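Local coordinates for SH2 domain-containing protein 3C (Homo sapiens, PDB 3T6G) that acts as an adapter in integrin-mediated cell adhesion and migration, its Cdc25-homology domain held in a closed, exchange-incompetent conformation required for binding BCAR1, at residues L87-R93 against L212-E217; L100-T105 against Q296-Y300. The protein carries 2 engineered substitutions. One frame throughout, in Å; residues are numbered along the deposited sequence.

Both contacts lie in the C-terminal Cdc25-homology (Ras-GEF) domain, an all-helical fold. From the N terminus the chain first passes 87-93, the loop that leads into helix 93-115, and then 100-105 on that same helix. Contact 1 closes when 212-217, on the short helix 210-215 and the turn that follows, returns to the loop after 118 intervening residues. Contact 2 closes later still, when the start of helix 296-314 reaches 100-105. The two closures therefore cross rather than nest. Their centres are about 17 Å apart, yet Leu100 CD2 packs on Ile213 CD1 at 4.0 Å. Helix 93-115 thus joins helix 210-215 near its beginning to helix 296-314 farther along.

Contact 1 of 2, residues L87-R93 against L212-E217; sequences LTLPHGR and LITLLE
Arg93 and Glu217 form a salt bridge where the loop entering helix 93-115 of the helical Cdc25-homology fold meets segment 212-217, on helix 210-215 and the turn that follows. A single carboxylate oxygen takes both donors: Glu217 OE1 lies 2.8 Å from Arg93 NH2 and 3.0 Å from Arg93 NE, at the guanidinium edge and near its plane. Both hydrogen bonds are weak and strongly bent, because one acceptor sits between two N-H groups; the guanidinium and carboxylate planes are turned 39° apart. Arg93 is exposed, and its long chain can lean over to its mate. Glu217 suits the site because its other oxygen, OE2, makes a salt bridge with Arg96, one turn beyond Arg93; Arg96 NH1 also bonds to the carbonyls of Leu87 and Leu89.

Deeper in, aliphatic side chains take over. Leu87 CD1 meets Leu212 CD2 at 3.9 Å, methyl to methyl at a slant, while Ile213 CG2 lies near Leu87 CB and Leu99 of helix 93-115 backs Leu87. Leu212 brings its methyl forward with CG anti to the backbone N (chi1 170°). The loop also faces a chain of another protein, where His91 meets an aromatic ring edge-to-face, consistent with a part in partner binding. Leu216 covers loop backbone: its CD1 rests 3.6 Å from Leu87 O and 4.0 Å from Thr88 O.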
loop_
_atom_site.group_PDB
_atom_site.type_symbol
_atom_site.label_atom_id
_atom_site.label_comp_id
_atom_site.label_asym_id
_atom_site.label_seq_id
_atom_site.Cartn_x
_atom_site.Cartn_y
_atom_site.Cartn_z
ATOM N N LEU A 87 -6.583 -6.205 -3.206
ATOM C CA LEU A 87 -5.130 -6.072 -3.037
ATOM C C LEU A 87 -4.473 -7.054 -2.049
ATOM O O LEU A 87 -3.257 -7.030 -1.876
ATOM C CB LEU A 87 -4.707 -4.615 -2.785
ATOM C CG LEU A 87 -5.470 -3.792 -1.756
ATOM C CD1 LEU A 87 -5.122 -4.259 -0.375
ATOM C CD2 LEU A 87 -5.116 -2.337 -1.920
ATOM N N THR A 88 -5.275 -7.915 -1.425
ATOM C CA THR A 88 -4.745 -9.027 -0.648
ATOM C C THR A 88 -4.593 -10.282 -1.511
ATOM O O THR A 88 -3.846 -11.193 -1.171
ATOM C CB THR A 88 -5.676 -9.398 0.512
ATOM O OG1 THR A 88 -6.799 -10.125 0.002
ATOM C CG2 THR A 88 -6.150 -8.157 1.253
ATOM N N LEU A 89 -5.324 -10.330 -2.617
ATOM C CA LEU A 89 -5.378 -11.508 -3.474
ATOM C C LEU A 89 -4.232 -11.549 -4.480
ATOM O O LEU A 89 -3.652 -10.528 -4.810
ATOM C CB LEU A 89 -6.723 -11.581 -4.200
ATOM C CG LEU A 89 -7.871 -12.100 -3.347
ATOM C CD1 LEU A 89 -7.310 -12.678 -2.083
ATOM C CD2 LEU A 89 -8.843 -10.995 -3.028
ATOM N N PRO A 90 -3.902 -12.744 -4.989
ATOM C CA PRO A 90 -2.631 -12.803 -5.703
ATOM C C PRO A 90 -2.761 -12.067 -7.020
ATOM O O PRO A 90 -1.760 -11.599 -7.561
ATOM C CB PRO A 90 -2.428 -14.306 -5.944
ATOM C CG PRO A 90 -3.598 -14.989 -5.279
ATOM C CD PRO A 90 -4.682 -13.972 -5.179
ATOM N N HIS A 91 -3.981 -11.972 -7.539
ATOM C CA HIS A 91 -4.179 -11.289 -8.814
ATOM C C HIS A 91 -4.354 -9.787 -8.629
ATOM O O HIS A 91 -4.317 -9.037 -9.589
ATOM C CB HIS A 91 -5.319 -11.895 -9.658
ATOM C CG HIS A 91 -6.690 -11.728 -9.074
ATOM N ND1 HIS A 91 -7.034 -12.182 -7.818
ATOM C CD2 HIS A 91 -7.824 -11.201 -9.603
ATOM C CE1 HIS A 91 -8.309 -11.927 -7.587
ATOM N NE2 HIS A 91 -8.810 -11.328 -8.654
ATOM N N GLY A 92 -4.531 -9.366 -7.384
ATOM C CA GLY A 92 -4.495 -7.962 -7.025
ATOM C C GLY A 92 -3.118 -7.361 -7.254
ATOM O O GLY A 92 -2.856 -6.224 -6.889
ATOM N N ARG A 93 -2.230 -8.117 -7.878
ATOM C CA ARG A 93 -0.861 -7.644 -8.065
ATOM C C ARG A 93 -0.769 -6.292 -8.806
ATOM O O ARG A 93 -0.024 -5.399 -8.401
ATOM C CB ARG A 93 -0.013 -8.726 -8.748
ATOM C CG ARG A 93 1.237 -8.215 -9.445
ATOM C CD ARG A 93 2.329 -9.286 -9.522
ATOM N NE ARG A 93 3.569 -8.826 -8.901
ATOM C CZ ARG A 93 4.593 -8.307 -9.574
ATOM N NH1 ARG A 93 4.540 -8.203 -10.902
ATOM N NH2 ARG A 93 5.675 -7.897 -8.917
ATOM N N LEU A 212 1.426 -3.694 4.022
ATOM C CA LEU A 212 0.924 -4.866 3.296
ATOM C C LEU A 212 1.352 -4.950 1.816
ATOM O O LEU A 212 1.960 -5.923 1.394
ATOM C CB LEU A 212 -0.592 -4.906 3.355
ATOM C CG LEU A 212 -1.233 -5.951 2.437
ATOM C CD1 LEU A 212 -0.910 -7.376 2.938
ATOM C CD2 LEU A 212 -2.736 -5.746 2.358
ATOM N N ILE A 213 1.030 -3.953 1.008
ATOM C CA ILE A 213 1.315 -4.100 -0.408
ATOM C C ILE A 213 2.802 -4.150 -0.698
ATOM O O ILE A 213 3.230 -4.640 -1.740
ATOM C CB ILE A 213 0.624 -3.041 -1.283
ATOM C CG1 ILE A 213 1.055 -1.622 -0.899
ATOM C CG2 ILE A 213 -0.893 -3.190 -1.209
ATOM C CD1 ILE A 213 0.413 -0.571 -1.795
ATOM N N THR A 214 3.600 -3.655 0.226
ATOM C CA THR A 214 5.039 -3.711 0.035
ATOM C C THR A 214 5.574 -5.120 0.347
ATOM O O THR A 214 6.380 -5.673 -0.403
ATOM C CB THR A 214 5.723 -2.642 0.867
ATOM O OG1 THR A 214 4.982 -1.425 0.732
ATOM C CG2 THR A 214 7.136 -2.411 0.367
ATOM N N LEU A 215 5.106 -5.695 1.452
ATOM C CA LEU A 215 5.333 -7.093 1.747
ATOM C C LEU A 215 5.008 -7.955 0.516
ATOM O O LEU A 215 5.907 -8.512 -0.117
ATOM C CB LEU A 215 4.460 -7.511 2.929
ATOM C CG LEU A 215 5.113 -7.634 4.306
ATOM C CD1 LEU A 215 6.405 -6.899 4.331
ATOM C CD2 LEU A 215 4.192 -7.142 5.406
ATOM N N LEU A 216 3.728 -8.042 0.160
ATOM C CA LEU A 216 3.300 -8.955 -0.897
ATOM C C LEU A 216 4.018 -8.745 -2.221
ATOM O O LEU A 216 3.868 -9.546 -3.138
ATOM C CB LEU A 216 1.802 -8.874 -1.140
ATOM C CG LEU A 216 0.832 -8.704 0.031
ATOM C CD1 LEU A 216 -0.605 -8.985 -0.429
ATOM C CD2 LEU A 216 1.210 -9.597 1.173
ATOM N N GLU A 217 4.782 -7.672 -2.336
ATOM C CA GLU A 217 5.564 -7.467 -3.543
ATOM C C GLU A 217 7.049 -7.685 -3.274
ATOM O O GLU A 217 7.769 -6.776 -2.842
ATOM C CB GLU A 217 5.297 -6.085 -4.138
ATOM C CG GLU A 217 3.873 -5.936 -4.636
ATOM C CD GLU A 217 3.532 -6.947 -5.714
ATOM O OE1 GLU A 217 4.394 -7.160 -6.594
ATOM O OE2 GLU A 217 2.416 -7.526 -5.682
#

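Contact 2 of 2, residues L100-T105 against Q296-Y300; sequences LERFHT and QARRY
Glu101 and Arg299 meet in a two-pronged, end-on salt bridge between two helices of the Ras-GEF domain. The axes of segments 100-105 and 296-300 run almost parallel, 2° apart, and 12.1 Å from each other, so long side chains are needed to bridge them. Arg299 NH1 reaches Glu101 OE1 at 2.5 Å and Arg299 NH2 reaches Glu101 OE2 at 2.6 Å, the latter on the syn side but tilted out of the carboxylate plane. Gln296 NE2 gives Glu101 OE1 a second, nearly straight bond of 2.7 Å (176°); NH1 and NE2 come onto OE1 from above and below its plane. A glutamine suits this place, since its amide donates without adding charge.

Beside this network, Tyr300 OH donates to Thr105 OG1 at 2.7 Å, with OG1 lying in the ring plane. Gln296 CG lies over one face of the ring and His104 CD2 over the opposite one, both toward the rim; the imidazole makes a T-shaped (edge-to-face) pair at 72°.

Farther out, Arg299 is positioned by its NE bond to the Ser294 carbonyl and a cation-pi contact with Trp287. Replacing Glu101 by an alanine would probably leave Arg299 without its anion and Gln296 NE2 without its acceptor, setting both chains freer to turn. Because the carboxylate is buried, its three bonds probably repay the cost of desolvation and, with the arginine's charge, are likely to hold it ionised.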
loop_
_atom_site.group_PDB
_atom_site.type_symbol
_atom_site.label_atom_id
_atom_site.label_comp_id
_atom_site.label_asym_id
_atom_site.label_seq_id
_atom_site.Cartn_x
_atom_site.Cartn_y
_atom_site.Cartn_z
ATOM N N LEU A 100 1.430 1.683 -5.726
ATOM C CA LEU A 100 2.801 2.006 -5.337
ATOM C C LEU A 100 3.363 3.127 -6.226
ATOM O O LEU A 100 4.089 4.006 -5.738
ATOM C CB LEU A 100 3.724 0.772 -5.342
ATOM C CG LEU A 100 3.615 -0.241 -4.184
ATOM C CD1 LEU A 100 4.322 -1.556 -4.526
ATOM C CD2 LEU A 100 4.146 0.296 -2.876
ATOM N N GLU A 101 3.038 3.108 -7.518
ATOM C CA GLU A 101 3.453 4.201 -8.396
ATOM C C GLU A 101 2.803 5.480 -7.909
ATOM O O GLU A 101 3.442 6.530 -7.849
ATOM C CB GLU A 101 3.054 3.967 -9.850
ATOM C CG GLU A 101 3.444 5.126 -10.781
ATOM C CD GLU A 101 4.920 5.115 -11.172
ATOM O OE1 GLU A 101 5.474 4.009 -11.331
ATOM O OE2 GLU A 101 5.531 6.197 -11.326
ATOM N N ARG A 102 1.534 5.373 -7.537
ATOM C CA ARG A 102 0.786 6.552 -7.148
ATOM C C ARG A 102 1.450 7.193 -5.944
ATOM O O ARG A 102 1.782 8.382 -5.962
ATOM C CB ARG A 102 -0.680 6.233 -6.830
ATOM C CG ARG A 102 -1.556 7.500 -6.762
ATOM C CD ARG A 102 -3.033 7.217 -6.486
ATOM N NE ARG A 102 -3.711 8.395 -5.957
ATOM C CZ ARG A 102 -3.905 9.523 -6.646
ATOM N NH1 ARG A 102 -3.480 9.646 -7.904
ATOM N NH2 ARG A 102 -4.532 10.538 -6.081
ATOM N N PHE A 103 1.615 6.384 -4.903
ATOM C CA PHE A 103 2.250 6.781 -3.655
ATOM C C PHE A 103 3.601 7.495 -3.865
ATOM O O PHE A 103 3.740 8.690 -3.546
ATOM C CB PHE A 103 2.432 5.546 -2.782
ATOM C CG PHE A 103 2.851 5.842 -1.369
ATOM C CD1 PHE A 103 1.902 6.074 -0.382
ATOM C CD2 PHE A 103 4.191 5.847 -1.017
ATOM C CE1 PHE A 103 2.281 6.320 0.923
ATOM C CE2 PHE A 103 4.576 6.091 0.299
ATOM C CZ PHE A 103 3.620 6.324 1.268
ATOM N N HIS A 104 4.596 6.799 -4.406
ATOM C CA HIS A 104 5.874 7.473 -4.518
ATOM C C HIS A 104 5.859 8.661 -5.469
ATOM O O HIS A 104 6.524 9.666 -5.227
ATOM C CB HIS A 104 7.051 6.545 -4.829
ATOM C CG HIS A 104 8.381 7.190 -4.550
ATOM N ND1 HIS A 104 8.662 7.819 -3.351
ATOM C CD2 HIS A 104 9.480 7.356 -5.326
ATOM C CE1 HIS A 104 9.884 8.319 -3.393
ATOM N NE2 HIS A 104 10.404 8.049 -4.578
ATOM N N THR A 105 5.116 8.542 -6.559
ATOM C CA THR A 105 5.066 9.612 -7.539
ATOM C C THR A 105 4.411 10.897 -6.989
ATOM O O THR A 105 4.845 12.005 -7.288
ATOM C CB THR A 105 4.428 9.124 -8.808
ATOM O OG1 THR A 105 5.366 8.266 -9.447
ATOM C CG2 THR A 105 4.095 10.283 -9.761
ATOM N N GLN A 296 9.887 2.253 -13.820
ATOM C CA GLN A 296 9.758 2.980 -12.575
ATOM C C GLN A 296 11.103 3.136 -11.870
ATOM O O GLN A 296 11.399 4.202 -11.322
ATOM C CB GLN A 296 8.791 2.264 -11.649
ATOM C CG GLN A 296 8.667 2.939 -10.319
ATOM C CD GLN A 296 7.829 2.138 -9.363
ATOM O OE1 GLN A 296 8.358 1.404 -8.513
ATOM N NE2 GLN A 296 6.508 2.268 -9.491
ATOM N N ALA A 297 11.910 2.075 -11.870
ATOM C CA ALA A 297 13.227 2.132 -11.232
ATOM C C ALA A 297 14.048 3.273 -11.810
ATOM O O ALA A 297 14.615 4.068 -11.076
ATOM C CB ALA A 297 13.987 0.808 -11.382
ATOM N N ARG A 298 14.103 3.339 -13.132
ATOM C CA ARG A 298 14.858 4.372 -13.834
ATOM C C ARG A 298 14.244 5.755 -13.610
ATOM O O ARG A 298 14.958 6.713 -13.316
ATOM C CB ARG A 298 14.912 4.040 -15.328
ATOM C CG ARG A 298 16.069 4.655 -16.099
ATOM C CD ARG A 298 16.448 3.753 -17.275
ATOM N NE ARG A 298 17.243 4.435 -18.295
ATOM C CZ ARG A 298 17.678 3.852 -19.409
ATOM N NH1 ARG A 298 17.401 2.573 -19.642
ATOM N NH2 ARG A 298 18.394 4.542 -20.288
ATOM N N ARG A 299 12.925 5.868 -13.745
ATOM C CA ARG A 299 12.265 7.149 -13.520
ATOM C C ARG A 299 12.591 7.650 -12.114
ATOM O O ARG A 299 12.868 8.836 -11.914
ATOM C CB ARG A 299 10.743 7.052 -13.740
ATOM C CG ARG A 299 10.328 6.996 -15.218
ATOM C CD ARG A 299 8.817 6.998 -15.440
ATOM N NE ARG A 299 8.133 5.814 -14.912
ATOM C CZ ARG A 299 7.476 5.795 -13.754
ATOM N NH1 ARG A 299 6.875 4.694 -13.335
ATOM N NH2 ARG A 299 7.417 6.886 -13.003
ATOM N N TYR A 300 12.578 6.734 -11.149
ATOM C CA TYR A 300 12.767 7.097 -9.751
ATOM C C TYR A 300 14.230 7.375 -9.440
ATOM O O TYR A 300 14.537 8.327 -8.722
ATOM C CB TYR A 300 12.196 6.030 -8.811
ATOM C CG TYR A 300 10.680 6.038 -8.701
ATOM C CD1 TYR A 300 9.900 6.912 -9.460
ATOM C CD2 TYR A 300 10.028 5.182 -7.827
ATOM C CE1 TYR A 300 8.503 6.922 -9.344
ATOM C CE2 TYR A 300 8.640 5.181 -7.703
ATOM C CZ TYR A 300 7.879 6.053 -8.458
ATOM O OH TYR A 300 6.498 6.037 -8.330
#